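PDB 6LYJ: uracil-DNA glycosylase from Epstein-Barr virus, which belongs to the uracil-DNA glycosylase superfamily of enzymes and folds as a four-stranded parallel beta sheet wrapped in helices and long loops. Local coordinates for residues D32-L35 with D36-L40; E68-C71 with M72-A75; G135-D138 with A139-S142; L238-N241 with F242-E245. One frame throughout, in Å; residues are numbered along the deposited sequence.

Contact 1 (D32-L35 with D36-L40); sequences DLWL and DFLQL
Phe37 presents its edge to the face of the six-membered ring of Trp34 in a T-shaped pair, the centroids 5.7 Å apart and the planes at 66°. Phe37 CG stands anti to the backbone N (chi1 -176°), the setting that turns its edge toward the indole face. Leu38 approaches the indole differently: Leu38 CG, near the ring plane, and Leu38 CD2 each lie 4.0 Å from Trp34 CE3, so a branched apolar end meets the ring rim with two carbons. Both residues are buried, Trp34 against Val174 and Leu38 against Leu177 of helix 167-181. Aspartates Asp32 and Asp36 are exposed, as charged groups on the outer side of a surface helix should be. Beneath the side chains the backbone bonds run i to i+4; Asp36 N reaches Asp32 O at 2.9 Å and 170°, and Gln39 N reaches Leu35 O at 3.1 Å. Gln39 then takes positive phi. A water accepts from Leu40 N and donates to Leu35 O, 2.7 Å from each, so that a solvent molecule bridges the chain where it leaves the helix. This is the C-terminal end of a short amphipathic helix, 32-38, ended by Gln39 in the left-handed helical conformation.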
ATOM      1  N   ASP A  32      14.846  -5.348  21.218  1.00 22.97           N
ATOM      2  CA  ASP A  32      16.113  -4.827  21.723  1.00 28.16           C
ATOM      3  C   ASP A  32      17.136  -4.658  20.604  1.00 28.50           C
ATOM      4  O   ASP A  32      17.942  -3.720  20.629  1.00 29.37           O
ATOM      5  CB  ASP A  32      16.663  -5.754  22.810  1.00 37.61           C
ATOM      6  CG  ASP A  32      15.797  -5.772  24.058  1.00 44.65           C
ATOM      7  OD1 ASP A  32      15.269  -4.706  24.437  1.00 46.88           O
ATOM      8  OD2 ASP A  32      15.648  -6.856  24.660  1.00 48.15           O
ATOM      9  N   LEU A  33      17.138  -5.566  19.625  1.00 26.45           N
ATOM     10  CA  LEU A  33      18.079  -5.432  18.516  1.00 24.50           C
ATOM     11  C   LEU A  33      17.825  -4.151  17.732  1.00 22.95           C
ATOM     12  O   LEU A  33      18.768  -3.492  17.282  1.00 22.37           O
ATOM     13  CB  LEU A  33      17.985  -6.652  17.603  1.00 28.70           C
ATOM     14  CG  LEU A  33      18.720  -7.894  18.103  1.00 32.86           C
ATOM     15  CD1 LEU A  33      18.313  -9.094  17.276  1.00 36.51           C
ATOM     16  CD2 LEU A  33      20.229  -7.693  18.062  1.00 27.91           C
ATOM     17  N   TRP A  34      16.556  -3.760  17.590  1.00 18.25           N
ATOM     18  CA  TRP A  34      16.247  -2.515  16.896  1.00 20.88           C
ATOM     19  C   TRP A  34      16.636  -1.302  17.727  1.00 22.07           C
ATOM     20  O   TRP A  34      17.081  -0.289  17.176  1.00 21.55           O
ATOM     21  CB  TRP A  34      14.773  -2.469  16.499  1.00 20.94           C
ATOM     22  CG  TRP A  34      14.561  -3.033  15.133  1.00 23.08           C
ATOM     23  CD1 TRP A  34      14.346  -4.339  14.803  1.00 24.25           C
ATOM     24  CD2 TRP A  34      14.589  -2.304  13.900  1.00 23.44           C
ATOM     25  NE1 TRP A  34      14.218  -4.465  13.438  1.00 24.80           N
ATOM     26  CE2 TRP A  34      14.364  -3.230  12.863  1.00 23.35           C
ATOM     27  CE3 TRP A  34      14.774  -0.955  13.575  1.00 25.25           C
ATOM     28  CZ2 TRP A  34      14.319  -2.852  11.521  1.00 23.05           C
ATOM     29  CZ3 TRP A  34      14.729  -0.582  12.242  1.00 26.07           C
ATOM     30  CH2 TRP A  34      14.503  -1.525  11.233  1.00 21.24           C
ATOM     31  N   LEU A  35      16.450  -1.364  19.046  1.00 24.85           N
ATOM     32  CA  LEU A  35      16.920  -0.273  19.894  1.00 26.74           C
ATOM     33  C   LEU A  35      18.430  -0.112  19.775  1.00 25.29           C
ATOM     34  O   LEU A  35      18.934   1.009  19.645  1.00 24.47           O
ATOM     35  CB  LEU A  35      16.513  -0.520  21.345  1.00 32.01           C
ATOM     36  CG  LEU A  35      15.009  -0.457  21.622  1.00 34.27           C
ATOM     37  CD1 LEU A  35      14.707  -0.838  23.066  1.00 34.07           C
ATOM     38  CD2 LEU A  35      14.440   0.913  21.283  1.00 34.50           C
ATOM     39  N   ASP A  36      19.169  -1.226  19.809  1.00 28.82           N
ATOM     40  CA  ASP A  36      20.613  -1.169  19.591  1.00 31.66           C
ATOM     41  C   ASP A  36      20.947  -0.602  18.214  1.00 32.28           C
ATOM     42  O   ASP A  36      21.892   0.182  18.069  1.00 33.81           O
ATOM     43  CB  ASP A  36      21.229  -2.561  19.755  1.00 36.07           C
ATOM     44  CG  ASP A  36      21.063  -3.115  21.158  1.00 43.90           C
ATOM     45  OD1 ASP A  36      20.853  -2.314  22.094  1.00 46.40           O
ATOM     46  OD2 ASP A  36      21.151  -4.350  21.328  1.00 46.43           O
ATOM     47  N   PHE A  37      20.191  -1.005  17.188  1.00 29.47           N
ATOM     48  CA  PHE A  37      20.470  -0.573  15.822  1.00 26.11           C
ATOM     49  C   PHE A  37      20.222   0.918  15.631  1.00 27.49           C
ATOM     50  O   PHE A  37      21.013   1.604  14.975  1.00 25.55           O
ATOM     51  CB  PHE A  37      19.612  -1.386  14.853  1.00 23.63           C
ATOM     52  CG  PHE A  37      19.878  -1.097  13.405  1.00 27.08           C
ATOM     53  CD1 PHE A  37      20.961  -1.666  12.756  1.00 29.13           C
ATOM     54  CD2 PHE A  37      19.024  -0.277  12.684  1.00 26.27           C
ATOM     55  CE1 PHE A  37      21.198  -1.410  11.419  1.00 27.75           C
ATOM     56  CE2 PHE A  37      19.257  -0.017  11.345  1.00 27.52           C
ATOM     57  CZ  PHE A  37      20.344  -0.586  10.713  1.00 28.50           C
ATOM     58  N   LEU A  38      19.127   1.439  16.186  1.00 27.74           N
ATOM     59  CA  LEU A  38      18.769   2.827  15.933  1.00 26.30           C
ATOM     60  C   LEU A  38      19.590   3.800  16.768  1.00 27.24           C
ATOM     61  O   LEU A  38      19.866   4.914  16.310  1.00 28.20           O
ATOM     62  CB  LEU A  38      17.280   3.040  16.208  1.00 24.71           C
ATOM     63  CG  LEU A  38      16.288   2.277  15.326  1.00 23.84           C
ATOM     64  CD1 LEU A  38      14.857   2.496  15.809  1.00 19.07           C
ATOM     65  CD2 LEU A  38      16.438   2.677  13.862  1.00 21.52           C
ATOM     66  N   GLN A  39      20.015   3.389  17.964  1.00 25.79           N
ATOM     67  CA  GLN A  39      20.774   4.252  18.870  1.00 30.00           C
ATOM     68  C   GLN A  39      20.062   5.590  19.063  1.00 25.79           C
ATOM     69  O   GLN A  39      20.645   6.663  18.897  1.00 26.20           O
ATOM     70  CB  GLN A  39      22.205   4.459  18.370  1.00 37.85           C
ATOM     71  CG  GLN A  39      23.015   3.182  18.230  1.00 43.61           C
ATOM     72  CD  GLN A  39      23.339   2.552  19.570  1.00 51.76           C
ATOM     73  OE1 GLN A  39      23.575   3.248  20.557  1.00 56.75           O
ATOM     74  NE2 GLN A  39      23.353   1.224  19.612  1.00 53.48           N
ATOM     75  N   LEU A  40      18.779   5.518  19.407  1.00 26.35           N
ATOM     76  CA  LEU A  40      17.959   6.720  19.492  1.00 24.27           C
ATOM     77  C   LEU A  40      18.450   7.620  20.615  1.00 21.46           C
ATOM     78  O   LEU A  40      18.668   7.162  21.741  1.00 21.43           O
ATOM     79  CB  LEU A  40      16.492   6.355  19.717  1.00 21.15           C
ATOM     80  CG  LEU A  40      15.771   5.563  18.626  1.00 21.32           C
ATOM     81  CD1 LEU A  40      14.354   5.254  19.065  1.00 22.06           C
ATOM     82  CD2 LEU A  40      15.760   6.345  17.318  1.00 20.79           C
TER
HETATM   83  O   HOH W   1      17.556   3.260  20.244  1.00 31.63           O

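Contact 2 (E68-C71 with M72-A75)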
ATOM      1  N   GLU A  68      -1.639  -2.871  19.488  1.00 18.35           N
ATOM      2  CA  GLU A  68      -0.378  -2.264  19.905  1.00 21.30           C
ATOM      3  C   GLU A  68       0.782  -3.249  19.804  1.00 23.89           C
ATOM      4  O   GLU A  68       1.868  -2.891  19.333  1.00 27.11           O
ATOM      5  CB  GLU A  68      -0.491  -1.721  21.329  1.00 18.73           C
ATOM      6  CG  GLU A  68       0.824  -1.153  21.844  1.00 23.05           C
ATOM      7  CD  GLU A  68       0.718  -0.559  23.231  1.00 28.02           C
ATOM      8  OE1 GLU A  68       0.628   0.679  23.336  1.00 33.35           O
ATOM      9  OE2 GLU A  68       0.706  -1.326  24.212  1.00 35.62           O
ATOM     10  N   ASP A  69       0.573  -4.496  20.230  1.00 21.95           N
ATOM     11  CA  ASP A  69       1.651  -5.477  20.216  1.00 25.76           C
ATOM     12  C   ASP A  69       1.876  -6.094  18.841  1.00 24.33           C
ATOM     13  O   ASP A  69       2.681  -7.023  18.713  1.00 25.23           O
ATOM     14  CB  ASP A  69       1.384  -6.574  21.255  1.00 30.52           C
ATOM     15  CG  ASP A  69       0.140  -7.400  20.950  1.00 36.97           C
ATOM     16  OD1 ASP A  69      -0.500  -7.205  19.893  1.00 35.82           O
ATOM     17  OD2 ASP A  69      -0.198  -8.267  21.785  1.00 40.50           O
ATOM     18  N   MET A  70       1.177  -5.606  17.818  1.00 21.12           N
ATOM     19  CA  MET A  70       1.442  -5.989  16.443  1.00 18.64           C
ATOM     20  C   MET A  70       1.936  -4.840  15.577  1.00 18.44           C
ATOM     21  O   MET A  70       2.360  -5.090  14.443  1.00 22.44           O
ATOM     22  CB  MET A  70       0.186  -6.601  15.801  1.00 18.98           C
ATOM     23  CG  MET A  70      -0.241  -7.929  16.411  1.00 24.42           C
ATOM     24  SD  MET A  70       1.019  -9.217  16.250  1.00 25.46           S
ATOM     25  CE  MET A  70       1.111  -9.373  14.465  1.00 25.24           C
ATOM     26  N   CYS A  71       1.892  -3.592  16.059  1.00 20.39           N
ATOM     27  CA  CYS A  71       2.282  -2.489  15.188  1.00 20.95           C
ATOM     28  C   CYS A  71       3.781  -2.464  14.908  1.00 18.07           C
ATOM     29  O   CYS A  71       4.201  -1.781  13.970  1.00 17.44           O
ATOM     30  CB  CYS A  71       1.834  -1.141  15.770  1.00 19.88           C
ATOM     31  SG  CYS A  71       2.760  -0.524  17.200  1.00 27.26           S
ATOM     32  N   MET A  72       4.589  -3.201  15.677  1.00 17.06           N
ATOM     33  CA  MET A  72       6.014  -3.358  15.402  1.00 14.76           C
ATOM     34  C   MET A  72       6.368  -4.758  14.913  1.00 15.04           C
ATOM     35  O   MET A  72       7.539  -5.150  14.977  1.00 15.78           O
ATOM     36  CB  MET A  72       6.843  -3.018  16.644  1.00 13.99           C
ATOM     37  CG  MET A  72       6.643  -1.607  17.175  1.00 16.23           C
ATOM     38  SD  MET A  72       7.058  -0.328  15.968  1.00 20.66           S
ATOM     39  CE  MET A  72       6.693   1.153  16.908  1.00 18.20           C
ATOM     40  N   ALA A  73       5.381  -5.535  14.454  1.00 13.97           N
ATOM     41  CA  ALA A  73       5.675  -6.892  13.997  1.00 16.84           C
ATOM     42  C   ALA A  73       6.699  -6.898  12.872  1.00 15.30           C
ATOM     43  O   ALA A  73       7.515  -7.823  12.779  1.00 17.71           O
ATOM     44  CB  ALA A  73       4.390  -7.593  13.547  1.00 14.51           C
ATOM     45  N   TRP A  74       6.685  -5.863  12.023  1.00 15.09           N
ATOM     46  CA  TRP A  74       7.638  -5.743  10.925  1.00 17.13           C
ATOM     47  C   TRP A  74       9.087  -5.746  11.390  1.00 19.74           C
ATOM     48  O   TRP A  74       9.986  -5.972  10.573  1.00 23.21           O
ATOM     49  CB  TRP A  74       7.375  -4.455  10.145  1.00 10.96           C
ATOM     50  CG  TRP A  74       7.394  -3.238  11.019  1.00 17.04           C
ATOM     51  CD1 TRP A  74       6.332  -2.683  11.677  1.00 14.17           C
ATOM     52  CD2 TRP A  74       8.536  -2.445  11.360  1.00 19.19           C
ATOM     53  NE1 TRP A  74       6.739  -1.583  12.391  1.00 15.24           N
ATOM     54  CE2 TRP A  74       8.088  -1.415  12.217  1.00 19.05           C
ATOM     55  CE3 TRP A  74       9.889  -2.495  11.016  1.00 20.78           C
ATOM     56  CZ2 TRP A  74       8.948  -0.450  12.736  1.00 15.78           C
ATOM     57  CZ3 TRP A  74      10.741  -1.532  11.533  1.00 21.48           C
ATOM     58  CH2 TRP A  74      10.268  -0.525  12.384  1.00 14.94           C
ATOM     59  N   ALA A  75       9.339  -5.489  12.669  1.00 17.55           N
ATOM     60  CA  ALA A  75      10.697  -5.421  13.184  1.00 17.39           C
ATOM     61  C   ALA A  75      11.159  -6.708  13.856  1.00 15.10           C
ATOM     62  O   ALA A  75      12.310  -6.774  14.291  1.00 19.70           O
ATOM     63  CB  ALA A  75      10.819  -4.255  14.170  1.00 16.48           C
TER
HETATM   64  O   HOH W   2       4.207  -4.053  18.411  1.00 26.00           O
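Met72 and Cys71 touch through their side chains, and that of Met72 can be followed outward from the backbone. Met72 CB, fixed by the chain, lies 3.6 Å from Cys71 C. Met72 CG, placed anti to its own carbonyl carbon (chi1 -59°), comes 4.0 Å from Cys71 SG, a soft apolar touch between two buried groups. The chain then bends at chi2, bringing Met72 SD to 3.8 Å from Cys71 O, and runs straight on to CE (chi3 179°). The Met72 side chain also packs against Leu29, Leu30 and Trp167, a place suited to a long unbranched group that can bend to fit. The backbone beneath makes a type I beta turn from Met70 to Ala73, closed by Ala73 N to Met70 O at 3.1 Å, with the donor above the carbonyl plane; the turn leads directly into the 3-10 segment 73-75, in the long loop between strands 64-65 and 85-89. Across that turn Met70, bent at chi2 and chi3, sets its CE 3.8 Å from Ala73 CB, whose small methyl allows the approach. Trp74 brings its indole edge to the Cys71 carbonyl: Trp74 NE1 makes a weak bond to Cys71 O, 3.0 Å long but bent to 123°. One face of the indole is covered near its rim by Ala75 CB and Met72 O, while the large apolar ring also packs against Leu146 and Leu148 of strand 145-149. A water ties the two segments together as well, donating to Glu68 O and accepting from Met72 N, 2.9 Å away, which gives this buried amide a partner.

Contact 3 (G135-D138 with A139-S142); sequences GCLD and AWAS
Cys136 is linked to Ala139 by a water bridge, the water donating to Cys136 O and accepting from Ala139 N, 2.9 Å from each. Direct contact begins with Leu137, whose side chain lies over one face of the Trp140 indole. Leu137 CG sits beside its own backbone N (chi1 -58°), which carries the branched end toward the ring. Leu137 CD2 makes a CH-pi contact 3.7 Å from the centroid of the Trp140 six-membered ring and only 5° off the normal, while CD1 reaches CZ3 and CE3 of the same ring. Leu137 occupies the N-cap position of helix 138-142, and having no polar side-chain atom it leaves Ala139 N to the water; what leucine offers there is a branched apolar end that can set one methyl squarely over an aromatic face. Its carbonyl starts the helix, with Ala141 N bonded to Leu137 O at 3.1 Å, in the carbonyl plane. Trp140 directs its NE1 to Trp253 O, and its ring also packs on Ile118 and Leu122 of helix 113-125, while Leu137 packs on Leu147 of strand 145-149. Asp138 opens the first turn, where a negative charge would suit the positive end of the helix dipole. Its carbonyl oxygen, Asp138 O, receives Ser142 N at 2.8 Å and 160°.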
ATOM      1  N   GLY A 135      -1.937 -14.289   1.757  1.00 17.17           N
ATOM      2  CA  GLY A 135      -1.238 -13.022   1.692  1.00 18.49           C
ATOM      3  C   GLY A 135      -0.150 -12.881   2.736  1.00 17.83           C
ATOM      4  O   GLY A 135       0.233 -11.764   3.094  1.00 16.29           O
ATOM      5  N   CYS A 136       0.364 -14.013   3.214  1.00 22.27           N
ATOM      6  CA  CYS A 136       1.337 -14.050   4.300  1.00 22.44           C
ATOM      7  C   CYS A 136       2.744 -13.893   3.744  1.00 22.96           C
ATOM      8  O   CYS A 136       3.222 -14.758   3.003  1.00 23.29           O
ATOM      9  CB  CYS A 136       1.227 -15.359   5.078  1.00 25.80           C
ATOM     10  SG  CYS A 136      -0.353 -15.597   5.897  1.00 27.49           S
ATOM     11  N   LEU A 137       3.408 -12.797   4.105  1.00 20.25           N
ATOM     12  CA  LEU A 137       4.759 -12.513   3.639  1.00 18.68           C
ATOM     13  C   LEU A 137       5.808 -12.803   4.709  1.00 19.74           C
ATOM     14  O   LEU A 137       6.938 -12.311   4.608  1.00 19.03           O
ATOM     15  CB  LEU A 137       4.862 -11.062   3.164  1.00 12.28           C
ATOM     16  CG  LEU A 137       3.882 -10.688   2.047  1.00 15.49           C
ATOM     17  CD1 LEU A 137       3.984  -9.213   1.678  1.00 11.67           C
ATOM     18  CD2 LEU A 137       4.123 -11.575   0.827  1.00 15.87           C
ATOM     19  N   ASP A 138       5.458 -13.609   5.719  1.00 18.07           N
ATOM     20  CA  ASP A 138       6.368 -13.857   6.836  1.00 17.50           C
ATOM     21  C   ASP A 138       7.715 -14.402   6.370  1.00 18.05           C
ATOM     22  O   ASP A 138       8.756 -14.026   6.915  1.00 14.44           O
ATOM     23  CB  ASP A 138       5.740 -14.829   7.839  1.00 21.83           C
ATOM     24  CG  ASP A 138       4.441 -14.311   8.430  1.00 25.82           C
ATOM     25  OD1 ASP A 138       3.880 -13.337   7.890  1.00 27.61           O
ATOM     26  OD2 ASP A 138       4.004 -14.856   9.463  1.00 27.71           O
ATOM     27  N   ALA A 139       7.716 -15.306   5.386  1.00 18.99           N
ATOM     28  CA  ALA A 139       8.970 -15.913   4.934  1.00 20.03           C
ATOM     29  C   ALA A 139       9.905 -14.880   4.304  1.00 18.89           C
ATOM     30  O   ALA A 139      11.132 -14.930   4.503  1.00 23.04           O
ATOM     31  CB  ALA A 139       8.677 -17.051   3.956  1.00 20.16           C
ATOM     32  N   TRP A 140       9.340 -13.907   3.579  1.00 17.50           N
ATOM     33  CA  TRP A 140      10.148 -12.789   3.105  1.00 15.51           C
ATOM     34  C   TRP A 140      10.769 -12.040   4.271  1.00 16.32           C
ATOM     35  O   TRP A 140      11.976 -11.763   4.274  1.00 17.74           O
ATOM     36  CB  TRP A 140       9.303 -11.808   2.294  1.00 16.65           C
ATOM     37  CG  TRP A 140       8.724 -12.307   1.025  1.00 18.13           C
ATOM     38  CD1 TRP A 140       8.785 -13.573   0.527  1.00 18.76           C
ATOM     39  CD2 TRP A 140       7.993 -11.529   0.068  1.00 18.05           C
ATOM     40  NE1 TRP A 140       8.126 -13.636  -0.680  1.00 18.98           N
ATOM     41  CE2 TRP A 140       7.634 -12.391  -0.982  1.00 17.93           C
ATOM     42  CE3 TRP A 140       7.609 -10.181   0.001  1.00 18.63           C
ATOM     43  CZ2 TRP A 140       6.903 -11.957  -2.089  1.00 17.41           C
ATOM     44  CZ3 TRP A 140       6.882  -9.749  -1.102  1.00 18.29           C
ATOM     45  CH2 TRP A 140       6.539 -10.638  -2.132  1.00 16.83           C
ATOM     46  N   ALA A 141       9.953 -11.697   5.275  1.00 13.41           N
ATOM     47  CA  ALA A 141      10.470 -10.936   6.406  1.00 16.69           C
ATOM     48  C   ALA A 141      11.567 -11.705   7.126  1.00 16.17           C
ATOM     49  O   ALA A 141      12.592 -11.129   7.511  1.00 17.63           O
ATOM     50  CB  ALA A 141       9.331 -10.590   7.365  1.00 15.07           C
ATOM     51  N   SER A 142      11.382 -13.017   7.292  1.00 15.40           N
ATOM     52  CA  SER A 142      12.388 -13.833   7.954  1.00 17.79           C
ATOM     53  C   SER A 142      13.678 -13.893   7.152  1.00 18.57           C
ATOM     54  O   SER A 142      14.743 -14.101   7.740  1.00 20.03           O
ATOM     55  CB  SER A 142      11.861 -15.247   8.217  1.00 21.40           C
ATOM     56  OG  SER A 142      10.761 -15.230   9.113  1.00 22.04           O
TER
HETATM   57  O   HOH W   3       5.218 -16.423   4.345  1.00 16.93           O

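Contact 4 (L238-N241 with F242-E245)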
ATOM      1  N   LEU A 238      16.075  -7.812 -10.220  1.00 20.32           N
ATOM      2  CA  LEU A 238      17.158  -6.849 -10.041  1.00 21.22           C
ATOM      3  C   LEU A 238      17.667  -6.868  -8.606  1.00 21.48           C
ATOM      4  O   LEU A 238      18.874  -6.751  -8.360  1.00 25.63           O
ATOM      5  CB  LEU A 238      16.684  -5.448 -10.432  1.00 22.16           C
ATOM      6  CG  LEU A 238      16.328  -5.267 -11.910  1.00 18.42           C
ATOM      7  CD1 LEU A 238      15.668  -3.911 -12.138  1.00 18.12           C
ATOM      8  CD2 LEU A 238      17.563  -5.433 -12.790  1.00 19.58           C
ATOM      9  N   ALA A 239      16.754  -7.020  -7.644  1.00 21.32           N
ATOM     10  CA  ALA A 239      17.139  -7.079  -6.240  1.00 20.99           C
ATOM     11  C   ALA A 239      18.050  -8.269  -5.975  1.00 25.14           C
ATOM     12  O   ALA A 239      19.108  -8.127  -5.344  1.00 17.41           O
ATOM     13  CB  ALA A 239      15.894  -7.143  -5.357  1.00 18.15           C
ATOM     14  N   ASN A 240      17.657  -9.462  -6.448  1.00 23.01           N
ATOM     15  CA  ASN A 240      18.519 -10.620  -6.216  1.00 25.15           C
ATOM     16  C   ASN A 240      19.842 -10.511  -6.972  1.00 27.53           C
ATOM     17  O   ASN A 240      20.874 -10.969  -6.467  1.00 25.13           O
ATOM     18  CB  ASN A 240      17.797 -11.915  -6.587  1.00 25.62           C
ATOM     19  CG  ASN A 240      17.013 -12.497  -5.422  1.00 26.00           C
ATOM     20  OD1 ASN A 240      17.255 -12.150  -4.266  1.00 21.71           O
ATOM     21  ND2 ASN A 240      16.081 -13.396  -5.721  1.00 22.46           N
ATOM     22  N   ASN A 241      19.842  -9.919  -8.170  1.00 26.59           N
ATOM     23  CA  ASN A 241      21.106  -9.677  -8.866  1.00 25.93           C
ATOM     24  C   ASN A 241      22.024  -8.792  -8.033  1.00 21.93           C
ATOM     25  O   ASN A 241      23.228  -9.058  -7.919  1.00 21.83           O
ATOM     26  CB  ASN A 241      20.861  -9.041 -10.236  1.00 22.68           C
ATOM     27  CG  ASN A 241      20.179  -9.983 -11.206  1.00 27.65           C
ATOM     28  OD1 ASN A 241      20.127 -11.194 -10.983  1.00 32.16           O
ATOM     29  ND2 ASN A 241      19.672  -9.435 -12.304  1.00 27.70           N
ATOM     30  N   PHE A 242      21.466  -7.734  -7.443  1.00 19.56           N
ATOM     31  CA  PHE A 242      22.258  -6.855  -6.593  1.00 19.53           C
ATOM     32  C   PHE A 242      22.827  -7.624  -5.409  1.00 22.10           C
ATOM     33  O   PHE A 242      24.028  -7.547  -5.122  1.00 22.56           O
ATOM     34  CB  PHE A 242      21.403  -5.678  -6.124  1.00 23.55           C
ATOM     35  CG  PHE A 242      22.104  -4.744  -5.180  1.00 24.04           C
ATOM     36  CD1 PHE A 242      22.934  -3.743  -5.665  1.00 25.27           C
ATOM     37  CD2 PHE A 242      21.911  -4.842  -3.809  1.00 18.69           C
ATOM     38  CE1 PHE A 242      23.575  -2.869  -4.800  1.00 24.28           C
ATOM     39  CE2 PHE A 242      22.545  -3.969  -2.940  1.00 21.10           C
ATOM     40  CZ  PHE A 242      23.378  -2.981  -3.436  1.00 20.46           C
ATOM     41  N   LEU A 243      21.978  -8.404  -4.733  1.00 22.71           N
ATOM     42  CA  LEU A 243      22.436  -9.146  -3.562  1.00 22.48           C
ATOM     43  C   LEU A 243      23.553 -10.114  -3.938  1.00 23.46           C
ATOM     44  O   LEU A 243      24.536 -10.254  -3.202  1.00 24.60           O
ATOM     45  CB  LEU A 243      21.265  -9.884  -2.910  1.00 20.19           C
ATOM     46  CG  LEU A 243      20.149  -9.003  -2.333  1.00 22.49           C
ATOM     47  CD1 LEU A 243      19.025  -9.849  -1.735  1.00 18.88           C
ATOM     48  CD2 LEU A 243      20.708  -8.037  -1.293  1.00 19.24           C
ATOM     49  N   ARG A 244      23.421 -10.786  -5.084  1.00 25.86           N
ATOM     50  CA  ARG A 244      24.468 -11.699  -5.528  1.00 27.25           C
ATOM     51  C   ARG A 244      25.764 -10.945  -5.799  1.00 30.05           C
ATOM     52  O   ARG A 244      26.849 -11.396  -5.415  1.00 31.73           O
ATOM     53  CB  ARG A 244      24.032 -12.453  -6.784  1.00 27.48           C
ATOM     54  CG  ARG A 244      25.076 -13.459  -7.261  1.00 30.13           C
ATOM     55  CD  ARG A 244      24.580 -14.350  -8.397  1.00 29.90           C
ATOM     56  NE  ARG A 244      24.062 -13.586  -9.528  1.00 30.59           N
ATOM     57  CZ  ARG A 244      22.775 -13.404  -9.795  1.00 31.07           C
ATOM     58  NH1 ARG A 244      22.413 -12.703 -10.861  1.00 26.77           N
ATOM     59  NH2 ARG A 244      21.852 -13.925  -9.001  1.00 36.48           N
ATOM     60  N   GLU A 245      25.662  -9.786  -6.457  1.00 30.48           N
ATOM     61  CA  GLU A 245      26.842  -8.972  -6.741  1.00 32.06           C
ATOM     62  C   GLU A 245      27.555  -8.542  -5.461  1.00 28.37           C
ATOM     63  O   GLU A 245      28.789  -8.456  -5.430  1.00 31.42           O
ATOM     64  CB  GLU A 245      26.436  -7.757  -7.575  1.00 37.87           C
ATOM     65  CG  GLU A 245      27.523  -6.713  -7.764  1.00 47.60           C
ATOM     66  CD  GLU A 245      26.977  -5.405  -8.305  1.00 56.08           C
ATOM     67  OE1 GLU A 245      27.476  -4.338  -7.892  1.00 59.25           O
ATOM     68  OE2 GLU A 245      26.040  -5.445  -9.132  1.00 58.06           O
TER
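Residues 238-245 form the last turns of helix 235-245, which packs against the parallel sheet: Ala239 is small enough to lie close to Val186 and Met188 of strand 186-190, and Phe242 packs against Val186 and against Leu207 of strand 207-211. Along the helix, Asn241 and Arg244 lie side by side on the surface and point the same way. Arg244 NH1 donates to Asn241 OD1 at 2.7 Å, with an N-H...O angle of 139°; the donor stands above the amide plane rather than on a lone pair, and the amide and guanidinium planes are turned 68° apart. A bend at chi3 of Arg244 (54°) curls the chain back, so that one face of the guanidinium comes over Asn241 CA. The buried side is different. Asn240 OD1 lies 3.9 Å from Leu243 CD1, but its polar bond goes to Ile251 N, so asparagine serves here as a link to the C-terminal loop, while Leu243 packs on Lys84 and Ile251. Regular i to i+4 bonds run beneath, such as Arg244 N to Asn240 O at 2.9 Å. Since Arg244 NH2 also forms a salt bridge with Glu250, the guanidinium is held at two of its nitrogens; NH1 and NH2 serve an amide oxygen and a carboxylate, and the positive charge would probably polarise the amide.

The four contacts come in series along the chain, each closing before the next opens. Contacts 1 and 2, about 15 Å apart between centres, touch directly through their tryptophans, and both also pack on helix 167-181. Contact 2 lies about 14 Å from contact 3 between centres without touching it, yet Trp74 of contact 2 and side chains of contact 3 both reach strand 145-149, one outer strand of the parallel sheet. Contact 4 sits by strands 186-190 and 207-211, toward the other edge, about 28 Å from contact 2 between centres and on the opposite side of the chain's centre. Trp253 meets side chains of contacts 3 and 4, so one residue near the C-terminus touches both. Contacts 2, 3 and 4 thus pack on the parallel sheet, and contact 1 joins through contact 2 and helix 167-181.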